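Local coordinates for protein alpha-1,2-mannosidase (Bacteroides thetaiotaomicron, PDB 2WW2) that hydrolyses alpha-mannosidic linkages with inversion of configuration, as a calcium-dependent glycoside hydrolase of family 92 from a human gut bacterium, at residues I82-G87 and N118-S123; F133-P138 and E227-R232; E141-V146 and F221-G226; M186-P191 and A217-D222. All blocks are in the same frame, centred on the assembly; numbering follows the deposited sequence. Where two conformers were deposited one is given.

Interaction 1. Residues I82-G87 and N118-S123; sequences IMPLAG and NGLQTS
Leu-120 packs against Pro-84, Leu-85 and Ala-86 across two facing layers of the beta-sandwich that forms the N-terminal domain of family 92 enzymes. Strand 80-86 supplies one layer and residues 118-122, the lead-in and start of strand 121-126, the other; the touching parts run 155° apart, and no direct hydrogen bond joins the two segments. The CB of Leu-120 points at the opposite layer, and CG stands anti to the backbone N (chi1 -177°), beside the carbonyl carbon. CD1 settles on the backbone, 3.7 Å from Ala-86 N, and also touches the Ala-86 methyl. CD2 meets Pro-84 CG at 4.0 Å, the leucine branch crossing the proline ring at about a right angle. That same proline CG lies 4.1 Å from Thr-122 CB; the buried threonine hydroxyl is satisfied by a hydrogen bond between OG1 and Glu-134 O. Ala-86, whose single methyl fits between Leu-120 CD1 and the Asn-118 amide, brings CB within 3.9 Å of Asn-118 ND2. Asn-118 folds back in an Asx turn, OD1 accepting from Leu-120 N at 3.0 Å. Its ND2 donates to two waters: one also accepts from Ala-86 N, and the other donates to Ala-86 O.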
# COMPACT_ATOMS: atom_id res chain seq x y z
N ILE A 82 -46.13 0.16 2.24
CA ILE A 82 -47.20 0.64 3.09
C ILE A 82 -46.52 1.58 4.10
O ILE A 82 -45.45 1.25 4.60
CB ILE A 82 -47.84 -0.54 3.85
CG1 ILE A 82 -48.68 -1.41 2.91
CG2 ILE A 82 -48.68 -0.06 5.01
CD1 ILE A 82 -49.03 -2.78 3.51
N MET A 83 -47.10 2.75 4.35
CA MET A 83 -46.48 3.72 5.25
C MET A 83 -47.54 4.40 6.11
O MET A 83 -48.33 5.20 5.63
CB MET A 83 -45.69 4.77 4.45
CG MET A 83 -44.94 5.74 5.35
SD MET A 83 -43.78 4.90 6.46
CE MET A 83 -42.98 6.32 7.18
N PRO A 84 -47.55 4.08 7.41
CA PRO A 84 -48.45 4.84 8.27
C PRO A 84 -47.87 6.24 8.53
O PRO A 84 -46.65 6.40 8.56
CB PRO A 84 -48.51 4.00 9.55
CG PRO A 84 -47.25 3.21 9.55
CD PRO A 84 -46.84 3.01 8.10
N LEU A 85 -48.74 7.25 8.67
CA LEU A 85 -48.29 8.62 8.88
C LEU A 85 -49.18 9.29 9.93
O LEU A 85 -50.38 9.05 9.98
CB LEU A 85 -48.40 9.44 7.58
CG LEU A 85 -47.48 9.09 6.40
CD1 LEU A 85 -47.91 9.93 5.20
CD2 LEU A 85 -45.97 9.32 6.73
N ALA A 86 -48.58 10.14 10.75
CA ALA A 86 -49.34 10.94 11.68
C ALA A 86 -49.20 12.38 11.26
O ALA A 86 -48.11 12.82 10.86
CB ALA A 86 -48.82 10.75 13.11
N GLY A 87 -50.30 13.13 11.34
CA GLY A 87 -50.25 14.55 11.09
C GLY A 87 -50.47 14.90 9.64
O GLY A 87 -51.59 14.91 9.16
N ASN A 118 -42.23 11.34 16.12
CA ASN A 118 -43.53 11.95 16.44
C ASN A 118 -44.39 11.03 17.32
O ASN A 118 -45.53 11.37 17.64
CB ASN A 118 -44.30 12.35 15.17
CG ASN A 118 -44.60 11.16 14.27
OD1 ASN A 118 -44.46 10.02 14.69
ND2 ASN A 118 -45.02 11.42 13.03
N GLY A 119 -43.86 9.88 17.68
CA GLY A 119 -44.54 8.98 18.59
C GLY A 119 -45.35 7.88 17.92
O GLY A 119 -45.86 6.98 18.59
N LEU A 120 -45.46 7.92 16.59
CA LEU A 120 -46.19 6.87 15.91
C LEU A 120 -45.39 5.58 16.02
O LEU A 120 -44.20 5.56 15.71
CB LEU A 120 -46.44 7.22 14.44
CG LEU A 120 -47.28 6.21 13.63
CD1 LEU A 120 -48.08 6.95 12.52
CD2 LEU A 120 -46.44 5.06 13.02
N GLN A 121 -46.03 4.49 16.46
CA GLN A 121 -45.32 3.22 16.55
C GLN A 121 -45.93 2.25 15.57
O GLN A 121 -47.14 2.24 15.37
CB GLN A 121 -45.38 2.65 17.97
CG GLN A 121 -44.64 1.29 18.14
CD GLN A 121 -45.50 0.09 17.80
OE1 GLN A 121 -46.73 0.16 17.86
NE2 GLN A 121 -44.86 -1.02 17.45
N THR A 122 -45.10 1.43 14.94
CA THR A 122 -45.62 0.38 14.06
C THR A 122 -44.72 -0.85 14.12
O THR A 122 -43.51 -0.73 14.36
CB THR A 122 -45.79 0.89 12.61
OG1 THR A 122 -46.42 -0.13 11.82
CG2 THR A 122 -44.46 1.23 11.99
N SER A 123 -45.31 -2.03 13.98
CA SER A 123 -44.50 -3.22 13.74
C SER A 123 -45.17 -4.12 12.71
O SER A 123 -46.38 -4.01 12.43
CB SER A 123 -44.16 -3.97 15.03
OG SER A 123 -45.22 -4.79 15.48
O HOH W 1 -45.69 9.99 10.66
O HOH W 2 -45.84 14.23 12.61

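Interaction 2. Residues F133-P138 and E227-R232; sequences FEVSFP and EKLTIR
Glu-134 and Lys-228 lie side by side and point the same way where antiparallel strands 130-136 and 229-236 pair. Glu-134 shares one face of the pair with Thr-230, and Lys-228, near the start of strand 229-236, runs alongside. With CG between the backbone N and the carbonyl carbon (chi1 69°), the glutamate runs out extended, and Lys-228 NZ meets Glu-134 OE1 at 3.0 Å, nearly in line with its C-O bond. The other oxygen, OE2, takes hydrogen bonds from Ser-123 OG and Gln-121 NE2, so both carboxylate oxygens are engaged. The opposite face is apolar. There Phe-133 CB sits 3.9 Å from Ile-231 CB, while Val-135 CB faces Leu-229 CB at 4.2 Å. Beyond the strand end Phe-137 turns its ring back: Val-135 CG1 rests over the centre of one face, 3.7 Å above the plane, and Leu-229 CD2 comes to the ring edge, 4.0 Å from CE2. Between the two faces, the backbones of Phe-133 and Ile-231 exchange two hydrogen bonds, as do those of Val-135 and Leu-229. Past these pairs the main chains draw apart, and a water accepts from Phe-137 N while donating to Glu-227 O. Branched and aromatic residues thus fill the side turned to the sandwich interior, whereas the ion pair lies on the more exposed side, where lysine's long chain can reach a carboxylate that its charge is likely to stabilise.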
# COMPACT_ATOMS: atom_id res chain seq x y z
N PHE A 133 -49.39 -5.82 10.10
CA PHE A 133 -48.86 -4.65 10.80
C PHE A 133 -49.74 -4.35 12.01
O PHE A 133 -50.95 -4.61 11.97
CB PHE A 133 -48.95 -3.38 9.92
CG PHE A 133 -48.01 -3.35 8.74
CD1 PHE A 133 -46.99 -2.40 8.67
CD2 PHE A 133 -48.16 -4.24 7.68
CE1 PHE A 133 -46.12 -2.34 7.57
CE2 PHE A 133 -47.28 -4.19 6.58
CZ PHE A 133 -46.28 -3.25 6.52
N GLU A 134 -49.16 -3.74 13.04
CA GLU A 134 -49.96 -3.01 14.03
C GLU A 134 -49.50 -1.57 13.89
O GLU A 134 -48.34 -1.31 13.58
CB GLU A 134 -49.66 -3.51 15.45
CG GLU A 134 -48.21 -3.11 15.89
CD GLU A 134 -47.78 -3.62 17.26
OE1 GLU A 134 -48.67 -3.80 18.15
OE2 GLU A 134 -46.55 -3.82 17.45
N VAL A 135 -50.40 -0.60 14.06
CA VAL A 135 -49.99 0.79 14.10
C VAL A 135 -50.61 1.44 15.33
O VAL A 135 -51.81 1.31 15.54
CB VAL A 135 -50.43 1.58 12.84
CG1 VAL A 135 -49.95 3.03 12.96
CG2 VAL A 135 -49.93 0.93 11.52
N SER A 136 -49.79 2.11 16.14
CA SER A 136 -50.27 2.93 17.24
C SER A 136 -50.11 4.41 16.89
O SER A 136 -48.98 4.92 16.83
CB SER A 136 -49.47 2.59 18.50
OG SER A 136 -49.94 3.29 19.62
N PHE A 137 -51.21 5.11 16.62
CA PHE A 137 -51.14 6.51 16.18
C PHE A 137 -51.01 7.46 17.38
O PHE A 137 -51.63 7.21 18.39
CB PHE A 137 -52.41 6.91 15.40
CG PHE A 137 -52.50 6.29 14.01
CD1 PHE A 137 -51.77 6.82 12.95
CD2 PHE A 137 -53.32 5.21 13.78
CE1 PHE A 137 -51.87 6.28 11.69
CE2 PHE A 137 -53.43 4.66 12.52
CZ PHE A 137 -52.69 5.19 11.47
N PRO A 138 -50.25 8.56 17.25
CA PRO A 138 -50.23 9.53 18.35
C PRO A 138 -51.60 10.16 18.51
O PRO A 138 -52.26 10.46 17.52
CB PRO A 138 -49.22 10.60 17.91
CG PRO A 138 -48.85 10.28 16.49
CD PRO A 138 -49.33 8.90 16.14
N GLU A 227 -56.52 2.03 21.19
CA GLU A 227 -56.65 0.97 20.19
C GLU A 227 -55.54 1.05 19.14
O GLU A 227 -54.89 2.08 19.01
CB GLU A 227 -58.04 1.00 19.52
CG GLU A 227 -59.20 0.72 20.48
CD GLU A 227 -60.53 0.52 19.76
OE1 GLU A 227 -60.56 0.41 18.51
OE2 GLU A 227 -61.57 0.48 20.45
N LYS A 228 -55.32 -0.03 18.41
CA LYS A 228 -54.29 -0.07 17.38
C LYS A 228 -54.94 -0.49 16.07
O LYS A 228 -55.90 -1.26 16.07
CB LYS A 228 -53.17 -1.04 17.76
CG LYS A 228 -52.42 -0.65 19.05
CD LYS A 228 -51.30 -1.64 19.37
CE LYS A 228 -51.86 -3.01 19.75
NZ LYS A 228 -50.79 -3.95 20.23
N LEU A 229 -54.40 0.02 14.97
CA LEU A 229 -54.85 -0.39 13.65
C LEU A 229 -54.09 -1.66 13.28
O LEU A 229 -52.87 -1.73 13.46
CB LEU A 229 -54.49 0.70 12.62
CG LEU A 229 -54.88 0.43 11.16
CD1 LEU A 229 -56.40 0.53 10.98
CD2 LEU A 229 -54.15 1.40 10.24
N THR A 230 -54.80 -2.66 12.77
CA THR A 230 -54.15 -3.81 12.17
C THR A 230 -54.27 -3.72 10.66
O THR A 230 -55.32 -3.34 10.14
CB THR A 230 -54.79 -5.13 12.65
OG1 THR A 230 -54.58 -5.27 14.06
CG2 THR A 230 -54.16 -6.31 11.95
N ILE A 231 -53.19 -4.04 9.95
CA ILE A 231 -53.22 -4.10 8.49
C ILE A 231 -52.78 -5.49 8.12
O ILE A 231 -51.73 -5.94 8.55
CB ILE A 231 -52.22 -3.13 7.83
CG1 ILE A 231 -52.34 -1.72 8.43
CG2 ILE A 231 -52.44 -3.06 6.29
CD1 ILE A 231 -51.32 -0.71 7.87
N ARG A 232 -53.59 -6.18 7.31
CA ARG A 232 -53.27 -7.54 6.88
C ARG A 232 -53.07 -7.48 5.40
O ARG A 232 -53.87 -6.85 4.71
CB ARG A 232 -54.43 -8.50 7.17
CG ARG A 232 -54.78 -8.58 8.64
CD ARG A 232 -56.04 -9.46 8.91
NE ARG A 232 -56.39 -9.30 10.31
CZ ARG A 232 -57.37 -8.53 10.75
NH1 ARG A 232 -58.16 -7.90 9.88
NH2 ARG A 232 -57.58 -8.39 12.05
O HOH W 3 -51.95 -6.18 14.68
O HOH W 4 -52.92 2.74 20.76
O HOH W 5 -53.81 4.14 17.31

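Interaction 3. Residues E141-V146 and F221-G226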
# COMPACT_ATOMS: atom_id res chain seq x y z
N GLU A 141 -53.69 13.54 16.44
CA GLU A 141 -53.08 13.88 15.16
C GLU A 141 -53.85 13.12 14.09
O GLU A 141 -54.34 12.02 14.36
CB GLU A 141 -51.60 13.44 15.09
CG GLU A 141 -50.63 14.15 16.04
CD GLU A 141 -50.61 15.65 15.86
OE1 GLU A 141 -50.78 16.14 14.72
OE2 GLU A 141 -50.41 16.35 16.88
N ASP A 142 -53.92 13.67 12.88
CA ASP A 142 -54.55 12.93 11.77
C ASP A 142 -53.85 11.59 11.61
O ASP A 142 -52.65 11.48 11.85
CB ASP A 142 -54.49 13.74 10.45
CG ASP A 142 -55.34 15.02 10.50
OD1 ASP A 142 -56.30 15.06 11.28
OD2 ASP A 142 -55.05 15.97 9.75
N GLN A 143 -54.59 10.57 11.19
CA GLN A 143 -54.11 9.20 11.09
C GLN A 143 -54.24 8.73 9.64
O GLN A 143 -55.35 8.63 9.13
CB GLN A 143 -54.96 8.29 11.97
CG GLN A 143 -55.06 8.70 13.45
CD GLN A 143 -56.00 7.78 14.23
OE1 GLN A 143 -56.67 6.93 13.65
NE2 GLN A 143 -56.07 7.97 15.56
N TYR A 144 -53.12 8.43 8.99
CA TYR A 144 -53.16 7.93 7.62
C TYR A 144 -52.35 6.66 7.43
O TYR A 144 -51.43 6.38 8.17
CB TYR A 144 -52.55 8.94 6.67
CG TYR A 144 -53.19 10.31 6.67
CD1 TYR A 144 -54.31 10.58 5.89
CD2 TYR A 144 -52.65 11.33 7.44
CE1 TYR A 144 -54.88 11.85 5.88
CE2 TYR A 144 -53.22 12.59 7.44
CZ TYR A 144 -54.32 12.84 6.66
OH TYR A 144 -54.85 14.10 6.67
N VAL A 145 -52.69 5.92 6.38
CA VAL A 145 -51.78 4.95 5.82
C VAL A 145 -51.70 5.26 4.33
O VAL A 145 -52.74 5.46 3.69
CB VAL A 145 -52.30 3.51 6.04
CG1 VAL A 145 -51.42 2.50 5.27
CG2 VAL A 145 -52.40 3.20 7.55
N VAL A 146 -50.49 5.31 3.79
CA VAL A 146 -50.29 5.47 2.36
C VAL A 146 -49.82 4.15 1.78
O VAL A 146 -48.90 3.51 2.34
CB VAL A 146 -49.24 6.55 2.03
CG1 VAL A 146 -48.88 6.52 0.52
CG2 VAL A 146 -49.74 7.93 2.46
N PHE A 221 -57.92 7.35 9.08
CA PHE A 221 -58.63 6.60 10.11
C PHE A 221 -59.04 7.46 11.30
O PHE A 221 -58.68 8.63 11.39
CB PHE A 221 -57.80 5.39 10.59
CG PHE A 221 -57.46 4.44 9.48
CD1 PHE A 221 -58.34 3.44 9.12
CD2 PHE A 221 -56.28 4.60 8.76
CE1 PHE A 221 -58.03 2.58 8.07
CE2 PHE A 221 -55.97 3.76 7.72
CZ PHE A 221 -56.83 2.74 7.37
N ASP A 222 -59.81 6.86 12.20
CA ASP A 222 -60.18 7.52 13.45
C ASP A 222 -60.13 6.47 14.55
O ASP A 222 -61.12 6.26 15.26
CB ASP A 222 -61.57 8.13 13.35
CG ASP A 222 -61.87 9.05 14.50
OD1 ASP A 222 -60.91 9.49 15.18
OD2 ASP A 222 -63.06 9.35 14.73
N VAL A 223 -58.99 5.81 14.66
CA VAL A 223 -58.80 4.79 15.68
C VAL A 223 -58.92 5.43 17.07
O VAL A 223 -58.27 6.43 17.34
CB VAL A 223 -57.40 4.13 15.56
CG1 VAL A 223 -57.24 3.03 16.63
CG2 VAL A 223 -57.19 3.56 14.14
N PRO A 224 -59.76 4.85 17.95
CA PRO A 224 -59.88 5.49 19.27
C PRO A 224 -58.62 5.34 20.12
O PRO A 224 -57.86 4.38 19.96
CB PRO A 224 -61.07 4.75 19.93
CG PRO A 224 -61.70 3.88 18.85
CD PRO A 224 -60.64 3.68 17.78
N ALA A 225 -58.38 6.30 21.01
CA ALA A 225 -57.24 6.18 21.92
C ALA A 225 -57.22 4.81 22.60
O ALA A 225 -58.26 4.28 22.98
CB ALA A 225 -57.29 7.29 22.97
N GLY A 226 -56.03 4.24 22.75
CA GLY A 226 -55.91 2.93 23.38
C GLY A 226 -56.01 1.77 22.39
O GLY A 226 -55.64 0.65 22.72
O HOH W 6 -57.47 10.92 11.50
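Near the loop that follows strand 216-221, beside its antiparallel neighbour 143-148, Gln-143 meets Phe-221 and Val-223. Phe-221 N donates to Gln-143 O at 2.9 Å, but the return link passes through a water, which accepts from Gln-143 N and donates to Phe-221 O. The glutamine side chain runs extended beyond CG (chi2 176°), and its carboxamide pairs with the backbone of a single residue: OE1 accepts from Val-223 N at 2.8 Å, and NE2 donates to Val-223 O at 3.2 Å, nearly straight at 171° and on a lone pair. A glutamine suits the place, since its amide mimics the donor and acceptor of a neighbouring strand at this margin of the beta-sandwich. A leucine in its place would probably leave both Val-223 N and Val-223 O without their mates and let the loop shift. Two carbons also approach Gln-143 OE1: Val-223 CG2 at 3.4 Å and Phe-221 CB at 3.6 Å. Two residues along the strand, Val-145 sends CG2 obliquely to Phe-221 CE2, 3.6 Å away, and the same valine packs on Leu-229 and Ile-231 in the interior.

Interaction 4. Residues M186-P191 and A217-D222; sequences MEFSHP and AYLKFD
Phe-188 meets Leu-219 and Phe-221 through carbon alone, joining opposed layers of the beta-sandwich: strand 182-188 pairs with 229-236, and strand 216-221 with 143-148. CG of Phe-188 is anti to its carbonyl carbon (chi1 -61°), and the two phenylalanine side chains cross at about a right angle. Their rings meet obliquely, planes at 37° and centroids 5.3 Å apart, with Phe-221 CZ in tight contact with Phe-188 CD1 at 3.3 Å. Leu-219 adds a CH-pi contact, CD2 lying off-centre 4.2 Å from the Phe-188 ring centroid, while its CD1 touches CZ of that ring. Flat rings and a forked leucine suit this place, giving broad surfaces without needing polar partners. An alanine at Phe-188 would probably open a gap between the layers, leaving the Leu-219 methyls and Phe-221 CZ without the ring they lean on. Carbonyl oxygens approach the CD1-CE1 side of the Phe-221 ring: His-190 O in its plane at the edge, 3.6 Å from CE1, and Pro-191 O 3.4 Å from CD1. Hydrogen bonds come last: a water donates to Pro-191 O and accepts from Asp-222 N, and Ser-189 OG pairs with His-190 ND1 at 2.8 Å. His-190 NE2 in turn bonds Glu-227 OE1. Dispersion therefore holds the inner part, whereas farther out the CE1-H of Phe-221, probably slightly positive, lies near His-190 O and a water bridges the two backbones.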
# COMPACT_ATOMS: atom_id res chain seq x y z
N MET A 186 -54.94 -5.92 0.75
CA MET A 186 -54.78 -5.66 2.17
C MET A 186 -56.10 -5.27 2.81
O MET A 186 -57.03 -4.80 2.15
CB MET A 186 -53.72 -4.58 2.40
CG MET A 186 -54.11 -3.23 1.90
SD MET A 186 -52.73 -2.07 2.04
CE MET A 186 -51.80 -2.54 0.60
N GLU A 187 -56.18 -5.47 4.11
CA GLU A 187 -57.40 -5.21 4.82
C GLU A 187 -57.04 -4.42 6.06
O GLU A 187 -55.98 -4.66 6.64
CB GLU A 187 -58.04 -6.54 5.21
CG GLU A 187 -59.33 -6.39 6.00
CD GLU A 187 -59.80 -7.70 6.58
OE1 GLU A 187 -59.02 -8.38 7.28
OE2 GLU A 187 -60.96 -8.06 6.34
N PHE A 188 -57.88 -3.46 6.44
CA PHE A 188 -57.65 -2.62 7.62
C PHE A 188 -58.71 -2.96 8.67
O PHE A 188 -59.87 -3.23 8.33
CB PHE A 188 -57.69 -1.13 7.24
CG PHE A 188 -56.63 -0.74 6.23
CD1 PHE A 188 -55.42 -0.20 6.65
CD2 PHE A 188 -56.83 -0.95 4.88
CE1 PHE A 188 -54.43 0.14 5.72
CE2 PHE A 188 -55.84 -0.60 3.95
CZ PHE A 188 -54.65 -0.05 4.37
N SER A 189 -58.31 -2.92 9.93
CA SER A 189 -59.21 -3.34 11.00
C SER A 189 -60.27 -2.29 11.32
O SER A 189 -61.31 -2.61 11.89
CB SER A 189 -58.39 -3.66 12.26
OG SER A 189 -57.65 -2.52 12.67
N HIS A 190 -60.00 -1.03 10.98
CA HIS A 190 -60.87 0.07 11.41
C HIS A 190 -61.47 0.78 10.20
O HIS A 190 -60.92 0.70 9.10
CB HIS A 190 -60.07 1.05 12.27
CG HIS A 190 -59.87 0.58 13.68
ND1 HIS A 190 -58.95 -0.39 14.02
CD2 HIS A 190 -60.46 0.96 14.83
CE1 HIS A 190 -59.00 -0.60 15.32
NE2 HIS A 190 -59.91 0.21 15.84
N PRO A 191 -62.61 1.46 10.39
CA PRO A 191 -63.29 2.16 9.31
C PRO A 191 -62.40 3.18 8.62
O PRO A 191 -61.67 3.93 9.28
CB PRO A 191 -64.42 2.91 10.02
CG PRO A 191 -64.68 2.11 11.27
CD PRO A 191 -63.36 1.53 11.67
N ALA A 217 -52.15 5.53 -2.87
CA ALA A 217 -53.50 5.74 -2.34
C ALA A 217 -53.33 6.05 -0.89
O ALA A 217 -52.36 5.60 -0.26
CB ALA A 217 -54.35 4.50 -2.51
N TYR A 218 -54.25 6.83 -0.34
CA TYR A 218 -54.24 7.06 1.10
C TYR A 218 -55.57 6.68 1.70
O TYR A 218 -56.61 6.73 1.05
CB TYR A 218 -53.89 8.51 1.44
CG TYR A 218 -55.05 9.48 1.37
CD1 TYR A 218 -55.93 9.63 2.45
CD2 TYR A 218 -55.27 10.25 0.23
CE1 TYR A 218 -56.98 10.52 2.40
CE2 TYR A 218 -56.34 11.13 0.17
CZ TYR A 218 -57.18 11.26 1.26
OH TYR A 218 -58.23 12.14 1.21
N LEU A 219 -55.51 6.29 2.97
CA LEU A 219 -56.66 5.98 3.78
C LEU A 219 -56.47 6.76 5.06
O LEU A 219 -55.36 6.82 5.58
CB LEU A 219 -56.68 4.49 4.10
CG LEU A 219 -56.82 3.62 2.85
CD1 LEU A 219 -55.44 3.13 2.41
CD2 LEU A 219 -57.74 2.47 3.14
N LYS A 220 -57.55 7.38 5.55
CA LYS A 220 -57.52 8.13 6.79
C LYS A 220 -58.39 7.42 7.83
O LYS A 220 -59.49 6.96 7.50
CB LYS A 220 -58.03 9.56 6.55
CG LYS A 220 -57.90 10.50 7.73
CD LYS A 220 -58.41 11.89 7.32
CE LYS A 220 -57.89 12.99 8.21
NZ LYS A 220 -58.46 12.90 9.58
N PHE A 221 -57.92 7.35 9.08
CA PHE A 221 -58.63 6.60 10.11
C PHE A 221 -59.04 7.46 11.30
O PHE A 221 -58.68 8.63 11.39
CB PHE A 221 -57.80 5.39 10.59
CG PHE A 221 -57.46 4.44 9.48
CD1 PHE A 221 -58.34 3.44 9.12
CD2 PHE A 221 -56.28 4.60 8.76
CE1 PHE A 221 -58.03 2.58 8.07
CE2 PHE A 221 -55.97 3.76 7.72
CZ PHE A 221 -56.83 2.74 7.37
N ASP A 222 -59.81 6.86 12.20
CA ASP A 222 -60.18 7.52 13.45
C ASP A 222 -60.13 6.47 14.55
O ASP A 222 -61.12 6.26 15.26
CB ASP A 222 -61.57 8.13 13.35
CG ASP A 222 -61.87 9.05 14.50
OD1 ASP A 222 -60.91 9.49 15.18
OD2 ASP A 222 -63.06 9.35 14.73
O HOH W 7 -61.18 4.40 11.83

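All four contacts lie in the N-terminal domain but hold its strands differently. Interactions 2 and 3 work side by side between neighbouring strands, or a strand and the loop beyond its neighbour, with backbone hydrogen bonds, an ion pair in one and a side-chain amide in the other. Interactions 1 and 4 join opposed layers, mostly through carbon, with water at their margins. Interactions 1 and 3 are largely buried; 2 and 4 reach toward the surface at one end. Strand 80-86 of interaction 1 pairs with strand 143-148 of interaction 3, while strands 229-236 and 182-188 link interactions 2 and 4. Phe-221 serves interactions 3 and 4, and Leu-229 of interaction 2 packs against it.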